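PDB 4F1V: putative alkaline phosphatase from Pseudomonas fluorescens, which binds phosphate with high affinity in the periplasm and probably serves as the solute-binding component of the PstSACB phosphate importer. Local coordinates for residues 300-304 with 305-309. Numbering follows the deposited sequence. Where two conformers were deposited one is given.
Sequences QCYAD and ATQTT
Asp304 turns its carboxylate back over the first turn of helix 305-318 and accepts a capping bond from Gln307 N, making it the N-cap where the loop after strand 291-299 enters the helix. A chi1 of -175° swings the carboxylate of Asp304 away from its own N and toward the helix start, where Asp304 OD2 lies 3.0 Å from Gln307 N. The N-H points at this oxygen fairly straight, at 159°, but meets it on the anti side and out of the carboxylate plane. Asp304 OD2 also rests 3.5 Å from CG of Gln307, whose side chain then runs extended past the CB of Asp304 to where its NE2 hydrogen-bonds to Met1 O. Without the carboxylate, as with an alanine here, Gln307 N would probably lose its capping acceptor and the start of the helix be less firmly fixed.

The carbonyl O of Asp304 is gripped twice by Thr308, by the backbone N at 3.1 Å and by OG1 at 3.0 Å, from opposite faces of the carbonyl plane. Having OG1 beside its own backbone N (chi1 -65°) lets Thr308 use both donors on one oxygen. Thr308 OG1 lies at the edge of the Tyr302 ring, near its plane, and 3.4 Å from Tyr302 CB, and Tyr302 OH hydrogen-bonds to His58 O. Beside Tyr302, the Cys301-Cys364 disulfide ties the loop to the C-terminal region. A water links the two segments, donating to Thr308 OG1 and accepting from Tyr302 N, each at 2.9 Å.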
loop_
_atom_site.group_PDB
_atom_site.type_symbol
_atom_site.label_atom_id
_atom_site.label_comp_id
_atom_site.label_asym_id
_atom_site.label_seq_id
_atom_site.Cartn_x
_atom_site.Cartn_y
_atom_site.Cartn_z
ATOM N N GLN A 300 12.161 -16.888 -3.032
ATOM C CA GLN A 300 13.620 -16.962 -3.014
ATOM C C GLN A 300 14.150 -17.796 -4.201
ATOM O O GLN A 300 15.245 -17.578 -4.667
ATOM C CB GLN A 300 14.136 -17.559 -1.730
ATOM C CG GLN A 300 15.636 -17.537 -1.590
ATOM C CD GLN A 300 16.169 -18.157 -0.312
ATOM O OE1 GLN A 300 15.422 -18.504 0.621
ATOM N NE2 GLN A 300 17.481 -18.266 -0.251
ATOM N N CYS A 301 13.352 -18.790 -4.640
ATOM C CA CYS A 301 13.847 -19.795 -5.576
ATOM C C CYS A 301 12.850 -19.960 -6.747
ATOM O O CYS A 301 11.609 -20.005 -6.550
ATOM C CB CYS A 301 14.023 -21.166 -4.905
ATOM S SG CYS A 301 14.997 -21.158 -3.377
ATOM N N TYR A 302 13.415 -20.131 -7.937
ATOM C CA TYR A 302 12.679 -20.420 -9.153
ATOM C C TYR A 302 13.334 -21.628 -9.820
ATOM O O TYR A 302 14.560 -21.634 -9.953
ATOM C CB TYR A 302 12.624 -19.202 -10.118
ATOM C CG TYR A 302 11.839 -18.060 -9.510
ATOM C CD1 TYR A 302 12.436 -17.124 -8.658
ATOM C CD2 TYR A 302 10.475 -17.910 -9.766
ATOM C CE1 TYR A 302 11.720 -16.108 -8.052
ATOM C CE2 TYR A 302 9.721 -16.898 -9.153
ATOM C CZ TYR A 302 10.346 -15.981 -8.299
ATOM O OH TYR A 302 9.669 -14.977 -7.650
ATOM N N ALA A 303 12.588 -22.642 -10.218
ATOM C CA ALA A 303 13.220 -23.800 -10.837
ATOM C C ALA A 303 14.032 -23.372 -12.048
ATOM O O ALA A 303 15.108 -23.936 -12.349
ATOM C CB ALA A 303 12.180 -24.865 -11.254
ATOM N N ASP A 304 13.555 -22.412 -12.828
ATOM C CA ASP A 304 14.250 -21.983 -14.031
ATOM C C ASP A 304 15.401 -20.975 -13.712
ATOM O O ASP A 304 15.218 -19.982 -13.010
ATOM C CB ASP A 304 13.218 -21.350 -14.984
ATOM C CG ASP A 304 13.915 -21.015 -16.317
ATOM O OD1 ASP A 304 14.372 -21.989 -16.958
ATOM O OD2 ASP A 304 14.010 -19.818 -16.659
ATOM N N ALA A 305 16.540 -21.246 -14.327
ATOM C CA ALA A 305 17.714 -20.400 -14.116
ATOM C C ALA A 305 17.497 -19.023 -14.684
ATOM O O ALA A 305 17.982 -18.010 -14.097
ATOM C CB ALA A 305 18.923 -21.045 -14.719
ATOM N N THR A 306 16.952 -18.875 -15.899
ATOM C CA THR A 306 16.830 -17.531 -16.501
ATOM C C THR A 306 15.881 -16.674 -15.659
ATOM O O THR A 306 16.143 -15.520 -15.387
ATOM C CB THR A 306 16.360 -17.656 -17.950
ATOM O OG1 THR A 306 17.373 -18.335 -18.711
ATOM C CG2 THR A 306 16.132 -16.271 -18.558
ATOM N N GLN A 307 14.764 -17.276 -15.251
ATOM C CA GLN A 307 13.836 -16.489 -14.418
ATOM C C GLN A 307 14.502 -16.069 -13.102
ATOM O O GLN A 307 14.323 -14.929 -12.672
ATOM C CB GLN A 307 12.534 -17.257 -14.158
ATOM C CG GLN A 307 11.672 -17.503 -15.386
ATOM C CD GLN A 307 10.365 -18.156 -15.146
ATOM O OE1 GLN A 307 10.146 -18.860 -14.135
ATOM N NE2 GLN A 307 9.393 -17.880 -16.044
ATOM N N THR A 308 15.263 -16.964 -12.461
ATOM C CA THR A 308 15.991 -16.585 -11.273
ATOM C C THR A 308 16.881 -15.364 -11.521
ATOM O O THR A 308 16.850 -14.389 -10.744
ATOM C CB THR A 308 16.864 -17.791 -10.789
ATOM O OG1 THR A 308 16.018 -18.860 -10.396
ATOM C CG2 THR A 308 17.679 -17.402 -9.552
ATOM N N THR A 309 17.658 -15.419 -12.606
ATOM C CA THR A 309 18.510 -14.297 -12.955
ATOM C C THR A 309 17.685 -13.015 -13.124
ATOM O O THR A 309 18.089 -11.934 -12.632
ATOM C CB THR A 309 19.315 -14.625 -14.224
ATOM O OG1 THR A 309 20.155 -15.719 -13.968
ATOM C CG2 THR A 309 20.114 -13.425 -14.665
HETATM O O HOH W 1 16.345 -20.185 -7.860
HETATM O O HOH W 2 10.864 -21.761 -12.790
HETATM O O HOH W 3 10.883 -21.015 -12.631
HETATM O O HOH W 4 17.096 -21.512 -17.702
HETATM O O HOH W 5 16.101 -21.044 -18.695
#